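Local coordinates for protein putative acetyltransferase (Clostridium difficile, PDB 3DSB) that probably transfers acyl groups other than aminoacyl groups, as a member of the GNAT acetyltransferase family, at residues 28-33 with 89-94; 73-78 with 84-89; 122-127 with 135-140. All coordinates share one frame; numbering follows the deposited sequence.

All three contacts belong to one mixed GNAT sheet and the helices beside it. Contacts 1 and 2 both use strand 82-92, meeting at S89, yet their centres are about 20 Å apart, on opposite sides of the chain's centre. Along the chain, contact 2, a hairpin pairing, is nested within the loop contact 1 closes, and contact 3 follows both. Contact 3 lies on the neighbouring strand 119-127, about 14 Å from contact 2 and about 15 Å from contact 1, centre to centre. Contacts 2 and 3 meet through backbone bonds between L85, I87 and R123, and share one bound trimethyl glycine. All three touch the second subunit, and strand 119-127 carries the sheet across the interface.

Contact 1 of 3, residues 28-33 with 89-94; sequences AKETEG and SVYVDK
E30, near the C-terminal end of helix 17-32, reaches over to Y91 on strand 82-92, and the two backbones stay far enough apart that side chains alone join them. This is helix-on-sheet packing in the GNAT fold, at the part of the strand that leads toward the turn carrying R97; in relatives the turn after this strand binds the pyrophosphate of the acyl-CoA.

The central bond is donated by the Y91 hydroxyl, whose OH lies 2.7 Å from OE1 of E30. It meets that oxygen on the syn side but 28° out of the carboxylate plane. The carboxylate stands at the edge of the tyrosine ring, the two planes turned 56° against each other, and the side chains cross at about a right angle. With CG anti to the backbone N (chi1 -177°), the tyrosine carries its hydroxyl toward the helix although its CB does not point there. Its ring also meets that of F23, and its OH receives a weak hydrogen bond from N26, both on the same helix.

A second approach comes from K94, whose extended chain runs up beside the same carboxylate. The closest pair is CE of K94 and OE1 of E30, at 3.5 Å. E30's other oxygen forms a salt bridge with R97, so the carboxylate is held through both oxygens, and the nearby positive charges would tend to favour its ionised form. The ammonium group of K94 remains beyond salt-bridge distance, its NZ 4.1 Å from OE1 of E30.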
loop_
_atom_site.group_PDB
_atom_site.type_symbol
_atom_site.label_atom_id
_atom_site.label_comp_id
_atom_site.label_asym_id
_atom_site.label_seq_id
_atom_site.Cartn_x
_atom_site.Cartn_y
_atom_site.Cartn_z
ATOM N N ALA A 28 -2.621 1.803 19.241
ATOM C CA ALA A 28 -1.601 0.770 19.077
ATOM C C ALA A 28 -1.508 0.021 20.379
ATOM O O ALA A 28 -1.364 -1.245 20.388
ATOM C CB ALA A 28 -0.283 1.421 18.709
ATOM N N LYS A 29 -1.640 0.742 21.496
ATOM C CA LYS A 29 -1.632 0.013 22.775
ATOM C C LYS A 29 -2.853 -0.890 22.887
ATOM O O LYS A 29 -2.734 -2.093 23.211
ATOM C CB LYS A 29 -1.545 0.961 23.957
ATOM C CG LYS A 29 -1.550 0.223 25.315
ATOM C CD LYS A 29 -0.287 -0.625 25.552
ATOM C CE LYS A 29 -0.332 -1.354 26.923
ATOM N NZ LYS A 29 0.568 -2.574 27.083
ATOM N N GLU A 30 -4.038 -0.338 22.619
ATOM C CA GLU A 30 -5.272 -1.109 22.857
ATOM C C GLU A 30 -5.471 -2.306 21.912
ATOM O O GLU A 30 -6.016 -3.342 22.365
ATOM C CB GLU A 30 -6.508 -0.155 22.802
ATOM C CG GLU A 30 -6.495 1.047 23.794
ATOM C CD GLU A 30 -7.635 2.104 23.504
ATOM O OE1 GLU A 30 -7.556 3.280 23.971
ATOM O OE2 GLU A 30 -8.603 1.707 22.810
ATOM N N THR A 31 -5.034 -2.211 20.647
ATOM C CA THR A 31 -5.323 -3.207 19.574
ATOM C C THR A 31 -4.191 -4.125 19.047
ATOM O O THR A 31 -4.467 -5.149 18.371
ATOM C CB THR A 31 -5.972 -2.582 18.303
ATOM O OG1 THR A 31 -4.993 -1.869 17.530
ATOM C CG2 THR A 31 -7.140 -1.695 18.654
ATOM N N GLU A 32 -2.941 -3.743 19.308
ATOM C CA GLU A 32 -1.763 -4.508 18.875
ATOM C C GLU A 32 -0.813 -4.715 20.057
ATOM O O GLU A 32 0.290 -5.258 19.905
ATOM C CB GLU A 32 -1.034 -3.797 17.725
ATOM C CG GLU A 32 -1.773 -3.876 16.405
ATOM C CD GLU A 32 -1.044 -3.244 15.252
ATOM O OE1 GLU A 32 0.208 -3.274 15.205
ATOM O OE2 GLU A 32 -1.742 -2.730 14.346
ATOM N N GLY A 33 -1.226 -4.293 21.240
ATOM C CA GLY A 33 -0.337 -4.380 22.394
ATOM C C GLY A 33 1.009 -3.660 22.267
ATOM O O GLY A 33 1.988 -4.104 22.867
ATOM N N SER A 89 -5.967 2.807 9.915
ATOM C CA SER A 89 -6.314 2.968 11.315
ATOM C C SER A 89 -7.676 3.596 11.488
ATOM O O SER A 89 -8.103 4.423 10.691
ATOM C CB SER A 89 -5.297 3.881 11.997
ATOM O OG SER A 89 -5.331 5.186 11.413
ATOM N N VAL A 90 -8.332 3.208 12.571
ATOM C CA VAL A 90 -9.560 3.866 13.036
ATOM C C VAL A 90 -9.489 3.901 14.560
ATOM O O VAL A 90 -9.167 2.901 15.195
ATOM C CB VAL A 90 -10.844 3.093 12.626
ATOM C CG1 VAL A 90 -12.097 3.905 12.978
ATOM C CG2 VAL A 90 -10.861 2.662 11.144
ATOM N N TYR A 91 -9.848 5.035 15.165
ATOM C CA TYR A 91 -9.833 5.119 16.639
ATOM C C TYR A 91 -10.932 6.095 17.061
ATOM O O TYR A 91 -11.092 7.183 16.457
ATOM C CB TYR A 91 -8.485 5.672 17.149
ATOM C CG TYR A 91 -8.410 5.691 18.659
ATOM C CD1 TYR A 91 -8.117 4.518 19.362
ATOM C CD2 TYR A 91 -8.669 6.849 19.386
ATOM C CE1 TYR A 91 -8.090 4.503 20.746
ATOM C CE2 TYR A 91 -8.620 6.828 20.790
ATOM C CZ TYR A 91 -8.318 5.657 21.455
ATOM O OH TYR A 91 -8.276 5.659 22.858
ATOM N N VAL A 92 -11.609 5.729 18.133
ATOM C CA VAL A 92 -12.669 6.549 18.714
ATOM C C VAL A 92 -12.298 6.779 20.181
ATOM O O VAL A 92 -12.065 5.813 20.925
ATOM C CB VAL A 92 -14.053 5.837 18.634
ATOM C CG1 VAL A 92 -15.177 6.744 19.275
ATOM C CG2 VAL A 92 -14.415 5.479 17.209
ATOM N N ASP A 93 -12.249 8.040 20.595
ATOM C CA ASP A 93 -12.031 8.407 22.002
ATOM C C ASP A 93 -13.012 7.648 22.896
ATOM O O ASP A 93 -14.203 7.536 22.572
ATOM C CB ASP A 93 -12.263 9.931 22.084
ATOM C CG ASP A 93 -12.093 10.521 23.464
ATOM O OD1 ASP A 93 -12.605 9.982 24.476
ATOM O OD2 ASP A 93 -11.470 11.600 23.489
ATOM N N LYS A 94 -12.496 7.105 23.998
ATOM C CA LYS A 94 -13.330 6.246 24.846
ATOM C C LYS A 94 -14.611 6.890 25.349
ATOM O O LYS A 94 -15.589 6.164 25.606
ATOM C CB LYS A 94 -12.542 5.713 26.046
ATOM C CG LYS A 94 -11.542 4.635 25.667
ATOM C CD LYS A 94 -10.833 4.082 26.901
ATOM C CE LYS A 94 -9.878 2.950 26.560
ATOM N NZ LYS A 94 -9.028 2.583 27.748
#

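Contact 2 of 3, residues 73-78 with 84-89; sequences TYEWSD and FLWIQS. With BET (trimethyl glycine), chain D.
T73 faces W86, Y74 faces L85 and E75 faces F84 where the strands pair antiparallel, their axes 4.7 Å apart at closest approach and 149° apart in direction. T73 with W86 and E75 with F84 are hydrogen-bonded pairs, each closed by two backbone bonds; the straightest runs from N of W86 to O of T73, 2.8 Å at 179°. The intervening pair, Y74 with L85, is non-hydrogen-bonded.

On the sheet face that carries T73, E75, F84 and W86, polar groups add to this pairing. The extended E75 chain brings OE1 to the indole edge of W86, where NE1 donates a bond of 2.9 Å, bent to 145° at the hydrogen. The acceptor uses its anti lone pair and lies near the ring plane. OE2 of E75 is taken by the hydroxyl of Y125 of the second subunit, so both carboxylate oxygens are engaged.

The two strands form the hairpin 65-77/82-92, the third and fourth strands of the five-stranded GNAT sheet. Where Q88 and S89 both face M71, strand 82-92 makes a classic beta bulge like that of the equivalent GNAT strand, which in relatives accompanies the splaying of strands where acyl-CoA binds. Q88, bent at chi2, turns its amide back across T73: NE2 donates to OG1 of T73 over 3.0 Å, with that oxygen almost in the amide plane.

At the far end the hairpin borders a trimethyl glycine site. OG of S77 points away from the backbone N and donates to the ligand carboxylate, OG of S77 to O of trimethyl glycine 2.8 Å; it is also bonded to N of R80. The ligand's CA meets the edge of the F84 ring, 3.4 Å from CE2 of F84.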
loop_
_atom_site.group_PDB
_atom_site.type_symbol
_atom_site.label_atom_id
_atom_site.label_comp_id
_atom_site.label_asym_id
_atom_site.label_seq_id
_atom_site.Cartn_x
_atom_site.Cartn_y
_atom_site.Cartn_z
ATOM N N THR A 73 -4.111 5.214 3.137
ATOM C CA THR A 73 -3.087 5.505 2.142
ATOM C C THR A 73 -3.572 4.980 0.787
ATOM O O THR A 73 -4.624 4.347 0.697
ATOM C CB THR A 73 -1.765 4.806 2.492
ATOM O OG1 THR A 73 -1.981 3.411 2.574
ATOM C CG2 THR A 73 -1.175 5.268 3.820
ATOM N N TYR A 74 -2.758 5.196 -0.258
ATOM C CA TYR A 74 -3.144 4.742 -1.612
ATOM C C TYR A 74 -2.193 3.696 -2.138
ATOM O O TYR A 74 -1.000 3.737 -1.828
ATOM C CB TYR A 74 -3.029 5.879 -2.620
ATOM C CG TYR A 74 -3.776 7.092 -2.185
ATOM C CD1 TYR A 74 -5.134 7.156 -2.362
ATOM C CD2 TYR A 74 -3.109 8.186 -1.580
ATOM C CE1 TYR A 74 -5.871 8.312 -1.966
ATOM C CE2 TYR A 74 -3.832 9.323 -1.159
ATOM C CZ TYR A 74 -5.217 9.376 -1.370
ATOM O OH TYR A 74 -5.939 10.487 -0.983
ATOM N N GLU A 75 -2.734 2.804 -2.971
ATOM C CA GLU A 75 -1.893 1.938 -3.795
ATOM C C GLU A 75 -2.297 2.117 -5.248
ATOM O O GLU A 75 -3.413 1.760 -5.632
ATOM C CB GLU A 75 -2.142 0.469 -3.427
ATOM C CG GLU A 75 -1.427 -0.499 -4.381
ATOM C CD GLU A 75 -1.951 -1.937 -4.323
ATOM O OE1 GLU A 75 -2.654 -2.305 -3.360
ATOM O OE2 GLU A 75 -1.666 -2.686 -5.278
ATOM N N TRP A 76 -1.393 2.680 -6.067
ATOM C CA TRP A 76 -1.714 2.843 -7.489
ATOM C C TRP A 76 -1.675 1.474 -8.171
ATOM O O TRP A 76 -0.697 0.737 -8.024
ATOM C CB TRP A 76 -0.710 3.778 -8.169
ATOM C CG TRP A 76 -1.082 4.016 -9.617
ATOM C CD1 TRP A 76 -0.440 3.520 -10.721
ATOM C CD2 TRP A 76 -2.210 4.763 -10.096
ATOM N NE1 TRP A 76 -1.111 3.926 -11.879
ATOM C CE2 TRP A 76 -2.197 4.689 -11.512
ATOM C CE3 TRP A 76 -3.239 5.488 -9.458
ATOM C CZ2 TRP A 76 -3.164 5.331 -12.295
ATOM C CZ3 TRP A 76 -4.190 6.132 -10.252
ATOM C CH2 TRP A 76 -4.151 6.048 -11.640
ATOM N N SER A 77 -2.718 1.178 -8.942
ATOM C CA SER A 77 -2.734 0.021 -9.811
ATOM C C SER A 77 -2.540 0.456 -11.264
ATOM O O SER A 77 -3.433 1.093 -11.853
ATOM C CB SER A 77 -4.064 -0.742 -9.683
ATOM O OG SER A 77 -4.159 -1.771 -10.676
ATOM N N ASP A 78 -1.385 0.100 -11.844
ATOM C CA ASP A 78 -1.171 0.363 -13.259
ATOM C C ASP A 78 -2.047 -0.502 -14.132
ATOM O O ASP A 78 -2.615 0.009 -15.132
ATOM C CB ASP A 78 0.314 0.248 -13.639
ATOM C CG ASP A 78 0.996 -1.033 -13.143
ATOM O OD1 ASP A 78 0.348 -1.875 -12.501
ATOM O OD2 ASP A 78 2.204 -1.181 -13.440
ATOM N N PHE A 84 -6.232 1.766 -5.223
ATOM C CA PHE A 84 -6.888 1.160 -4.069
ATOM C C PHE A 84 -6.675 2.089 -2.903
ATOM O O PHE A 84 -5.593 2.667 -2.729
ATOM C CB PHE A 84 -6.204 -0.155 -3.742
ATOM C CG PHE A 84 -6.500 -1.244 -4.714
ATOM C CD1 PHE A 84 -7.668 -2.006 -4.601
ATOM C CD2 PHE A 84 -5.600 -1.533 -5.745
ATOM C CE1 PHE A 84 -7.945 -3.029 -5.483
ATOM C CE2 PHE A 84 -5.872 -2.558 -6.660
ATOM C CZ PHE A 84 -7.048 -3.315 -6.519
ATOM N N LEU A 85 -7.718 2.240 -2.095
ATOM C CA LEU A 85 -7.593 2.948 -0.851
ATOM C C LEU A 85 -7.363 1.916 0.270
ATOM O O LEU A 85 -8.137 0.939 0.354
ATOM C CB LEU A 85 -8.868 3.776 -0.657
ATOM C CG LEU A 85 -9.026 4.723 0.518
ATOM C CD1 LEU A 85 -9.843 5.940 0.100
ATOM C CD2 LEU A 85 -9.675 4.030 1.690
ATOM N N TRP A 86 -6.300 2.100 1.065
ATOM C CA TRP A 86 -5.989 1.143 2.149
ATOM C C TRP A 86 -6.247 1.828 3.485
ATOM O O TRP A 86 -5.566 2.785 3.840
ATOM C CB TRP A 86 -4.515 0.718 2.093
ATOM C CG TRP A 86 -4.211 -0.253 1.036
ATOM C CD1 TRP A 86 -4.086 -0.022 -0.307
ATOM C CD2 TRP A 86 -4.116 -1.686 1.211
ATOM N NE1 TRP A 86 -3.819 -1.218 -0.976
ATOM C CE2 TRP A 86 -3.812 -2.247 -0.063
ATOM C CE3 TRP A 86 -4.121 -2.528 2.331
ATOM C CZ2 TRP A 86 -3.629 -3.630 -0.249
ATOM C CZ3 TRP A 86 -3.964 -3.894 2.139
ATOM C CH2 TRP A 86 -3.694 -4.429 0.868
ATOM N N ILE A 87 -7.233 1.334 4.233
ATOM C CA ILE A 87 -7.529 1.906 5.570
ATOM C C ILE A 87 -6.487 1.361 6.522
ATOM O O ILE A 87 -6.374 0.126 6.672
ATOM C CB ILE A 87 -8.960 1.526 6.043
ATOM C CG1 ILE A 87 -9.992 2.131 5.083
ATOM C CG2 ILE A 87 -9.191 1.971 7.496
ATOM C CD1 ILE A 87 -11.412 1.648 5.329
ATOM N N GLN A 88 -5.762 2.246 7.192
ATOM C CA GLN A 88 -4.653 1.880 8.081
ATOM C C GLN A 88 -4.973 1.992 9.555
ATOM O O GLN A 88 -4.347 1.341 10.378
ATOM C CB GLN A 88 -3.404 2.732 7.790
ATOM C CG GLN A 88 -2.928 2.662 6.350
ATOM C CD GLN A 88 -2.469 1.287 5.871
ATOM O OE1 GLN A 88 -2.403 0.322 6.654
ATOM N NE2 GLN A 88 -2.162 1.193 4.560
ATOM N N SER A 89 -5.967 2.807 9.915
ATOM C CA SER A 89 -6.314 2.968 11.315
ATOM C C SER A 89 -7.676 3.596 11.488
ATOM O O SER A 89 -8.103 4.423 10.691
ATOM C CB SER A 89 -5.297 3.881 11.997
ATOM O OG SER A 89 -5.331 5.186 11.413
HETATM N N BET D . -5.294 -6.635 -7.880
HETATM C CA BET D . -5.031 -5.274 -8.459
HETATM C C BET D . -4.169 -5.134 -9.706
HETATM O O BET D . -3.273 -4.222 -9.776
HETATM O OXT BET D . -4.494 -5.866 -10.679
HETATM C C1 BET D . -4.681 -6.673 -6.565
HETATM C C2 BET D . -6.723 -6.932 -7.709
HETATM C C3 BET D . -4.727 -7.726 -8.684
#

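Contact 3 of 3, residues 122-127 with 135-140; sequences MRLYVE and ATYESL. With BET (trimethyl glycine), chain D; BET (trimethyl glycine), chain F.
L124 and Y137 meet through side chains alone, for segment 122-127 of strand 119-127 and segment 135-140, the end of helix 133-138 and the residues after it, share no hydrogen bond and their closest CA atoms, those of these two residues, are 9.9 Å apart.

The main interaction is CH-pi. L124 and Y137 come from opposite directions, and the CD2 methyl of L124 settles over one face of the tyrosine ring, 3.8 Å from the centroid and 23° off the normal. It is displaced toward the rim, with CZ of Y137 its nearest atom at 3.5 Å. The leucine reaches it with CG between its backbone N and carbonyl carbon (chi1 61°); its other branch, CD1, lies 3.7 Å from CE2 of Y137.

Looser apolar packing extends this patch. V126, two residues along on the same side of the strand, brings CG1 to the ring edge, 4.3 Å from CE2 of Y137. M142 touches both L124 and Y137, and Y150 of the second subunit meets the Y137 ring as well.

In the GNAT fold this is the strand that runs parallel to strand 82-92, packed against the helix that follows it in the chain. The strand is outermost within its own chain, but it pairs antiparallel with a strand of the second subunit, so the sheet runs on through the dimer.

Ligand contacts belong to the residues turned away from Y137. R123 meets the C1 methyl of one trimethyl glycine with the edge of its guanidinium. NE of R123 forms a salt bridge with E151 of the second subunit, and the ligand's carboxylate is held by S77. A second trimethyl glycine places its C3 methyl at the edge of the Y125 ring, 3.0 Å from OH of Y125.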
loop_
_atom_site.group_PDB
_atom_site.type_symbol
_atom_site.label_atom_id
_atom_site.label_comp_id
_atom_site.label_asym_id
_atom_site.label_seq_id
_atom_site.Cartn_x
_atom_site.Cartn_y
_atom_site.Cartn_z
HETATM N N MSE A 122 -11.081 -1.042 -1.988
HETATM C CA MSE A 122 -10.807 -0.538 -0.646
HETATM C C MSE A 122 -10.332 -1.721 0.148
HETATM O O MSE A 122 -11.011 -2.759 0.174
HETATM C CB MSE A 122 -12.084 0.064 -0.014
HETATM C CG MSE A 122 -11.818 0.766 1.279
HETATM SE SE MSE A 122 -13.498 1.460 1.985
HETATM C CE MSE A 122 -13.867 -0.030 3.219
ATOM N N ARG A 123 -9.147 -1.602 0.754
ATOM C CA ARG A 123 -8.495 -2.746 1.378
ATOM C C ARG A 123 -7.947 -2.436 2.748
ATOM O O ARG A 123 -7.805 -1.280 3.087
ATOM C CB ARG A 123 -7.375 -3.255 0.470
ATOM C CG ARG A 123 -7.921 -3.915 -0.783
ATOM C CD ARG A 123 -6.830 -4.298 -1.773
ATOM N NE ARG A 123 -7.432 -5.157 -2.788
ATOM C CZ ARG A 123 -6.781 -5.605 -3.853
ATOM N NH1 ARG A 123 -5.514 -5.272 -4.027
ATOM N NH2 ARG A 123 -7.425 -6.370 -4.728
ATOM N N LEU A 124 -7.650 -3.477 3.528
ATOM C CA LEU A 124 -6.879 -3.276 4.746
ATOM C C LEU A 124 -6.165 -4.576 5.055
ATOM O O LEU A 124 -6.557 -5.659 4.552
ATOM C CB LEU A 124 -7.734 -2.780 5.930
ATOM C CG LEU A 124 -8.873 -3.679 6.422
ATOM C CD1 LEU A 124 -8.383 -4.854 7.280
ATOM C CD2 LEU A 124 -9.909 -2.853 7.214
ATOM N N TYR A 125 -5.136 -4.507 5.897
ATOM C CA TYR A 125 -4.538 -5.762 6.459
ATOM C C TYR A 125 -4.641 -5.698 7.978
ATOM O O TYR A 125 -4.569 -4.608 8.574
ATOM C CB TYR A 125 -3.085 -6.045 5.947
ATOM C CG TYR A 125 -2.078 -4.932 6.264
ATOM C CD1 TYR A 125 -1.390 -4.927 7.493
ATOM C CD2 TYR A 125 -1.865 -3.859 5.383
ATOM C CE1 TYR A 125 -0.506 -3.887 7.845
ATOM C CE2 TYR A 125 -0.936 -2.846 5.700
ATOM C CZ TYR A 125 -0.292 -2.849 6.948
ATOM O OH TYR A 125 0.588 -1.833 7.351
ATOM N N VAL A 126 -4.804 -6.866 8.595
ATOM C CA VAL A 126 -4.958 -6.964 10.040
ATOM C C VAL A 126 -4.276 -8.212 10.579
ATOM O O VAL A 126 -4.201 -9.232 9.891
ATOM C CB VAL A 126 -6.474 -6.939 10.407
ATOM C CG1 VAL A 126 -7.251 -8.137 9.804
ATOM C CG2 VAL A 126 -6.690 -6.832 11.926
ATOM N N GLU A 127 -3.764 -8.129 11.798
ATOM C CA GLU A 127 -3.144 -9.306 12.408
ATOM C C GLU A 127 -4.088 -10.490 12.410
ATOM O O GLU A 127 -5.282 -10.336 12.711
ATOM C CB GLU A 127 -2.769 -9.016 13.873
ATOM C CG GLU A 127 -1.660 -8.077 14.078
ATOM C CD GLU A 127 -1.395 -7.784 15.576
ATOM O OE1 GLU A 127 -2.115 -8.322 16.437
ATOM O OE2 GLU A 127 -0.482 -6.988 15.859
ATOM N N ALA A 135 -15.691 -10.476 12.071
ATOM C CA ALA A 135 -17.100 -10.117 12.268
ATOM C C ALA A 135 -17.320 -8.630 12.058
ATOM O O ALA A 135 -18.319 -8.222 11.471
ATOM C CB ALA A 135 -17.577 -10.525 13.670
ATOM N N THR A 136 -16.407 -7.823 12.590
ATOM C CA THR A 136 -16.506 -6.376 12.444
ATOM C C THR A 136 -16.486 -5.970 10.972
ATOM O O THR A 136 -17.334 -5.200 10.532
ATOM C CB THR A 136 -15.375 -5.681 13.201
ATOM O OG1 THR A 136 -15.578 -5.866 14.611
ATOM C CG2 THR A 136 -15.324 -4.185 12.880
ATOM N N TYR A 137 -15.515 -6.480 10.214
ATOM C CA TYR A 137 -15.456 -6.089 8.801
ATOM C C TYR A 137 -16.562 -6.699 7.966
ATOM O O TYR A 137 -17.108 -6.053 7.052
ATOM C CB TYR A 137 -14.087 -6.394 8.192
ATOM C CG TYR A 137 -13.002 -5.650 8.904
ATOM C CD1 TYR A 137 -13.160 -4.301 9.256
ATOM C CD2 TYR A 137 -11.813 -6.303 9.251
ATOM C CE1 TYR A 137 -12.157 -3.625 9.940
ATOM C CE2 TYR A 137 -10.806 -5.641 9.913
ATOM C CZ TYR A 137 -10.963 -4.301 10.246
ATOM O OH TYR A 137 -9.962 -3.653 10.920
ATOM N N GLU A 138 -16.916 -7.950 8.259
ATOM C CA GLU A 138 -18.033 -8.574 7.539
ATOM C C GLU A 138 -19.326 -7.783 7.663
ATOM O O GLU A 138 -20.087 -7.662 6.717
ATOM C CB GLU A 138 -18.274 -9.984 8.040
ATOM C CG GLU A 138 -17.911 -11.009 7.021
ATOM C CD GLU A 138 -16.491 -11.500 7.129
ATOM O OE1 GLU A 138 -16.367 -12.761 7.232
ATOM O OE2 GLU A 138 -15.532 -10.655 7.096
ATOM N N SER A 139 -19.562 -7.215 8.833
ATOM C CA SER A 139 -20.768 -6.404 9.028
ATOM C C SER A 139 -20.739 -5.119 8.190
ATOM O O SER A 139 -21.780 -4.462 7.987
ATOM C CB SER A 139 -20.983 -6.093 10.511
ATOM O OG SER A 139 -21.483 -7.246 11.168
ATOM N N LEU A 140 -19.539 -4.745 7.736
ATOM C CA LEU A 140 -19.370 -3.589 6.870
ATOM C C LEU A 140 -19.184 -3.986 5.387
ATOM O O LEU A 140 -18.747 -3.172 4.567
ATOM C CB LEU A 140 -18.181 -2.752 7.364
ATOM C CG LEU A 140 -18.473 -1.999 8.681
ATOM C CD1 LEU A 140 -17.154 -1.733 9.383
ATOM C CD2 LEU A 140 -19.217 -0.720 8.376
HETATM N N BET D . -5.294 -6.635 -7.880
HETATM C CA BET D . -5.031 -5.274 -8.459
HETATM C C BET D . -4.169 -5.134 -9.706
HETATM O O BET D . -3.273 -4.222 -9.776
HETATM O OXT BET D . -4.494 -5.866 -10.679
HETATM C C1 BET D . -4.681 -6.673 -6.565
HETATM C C2 BET D . -6.723 -6.932 -7.709
HETATM C C3 BET D . -4.727 -7.726 -8.684
HETATM N N BET F . 3.033 -2.233 10.792
HETATM C CA BET F . 3.495 -0.876 10.400
HETATM C C BET F . 2.856 0.334 11.033
HETATM O O BET F . 2.462 1.405 10.372
HETATM O OXT BET F . 2.935 0.230 12.263
HETATM C C1 BET F . 4.148 -3.159 11.038
HETATM C C2 BET F . 2.123 -2.244 11.947
HETATM C C3 BET F . 2.362 -2.716 9.593
#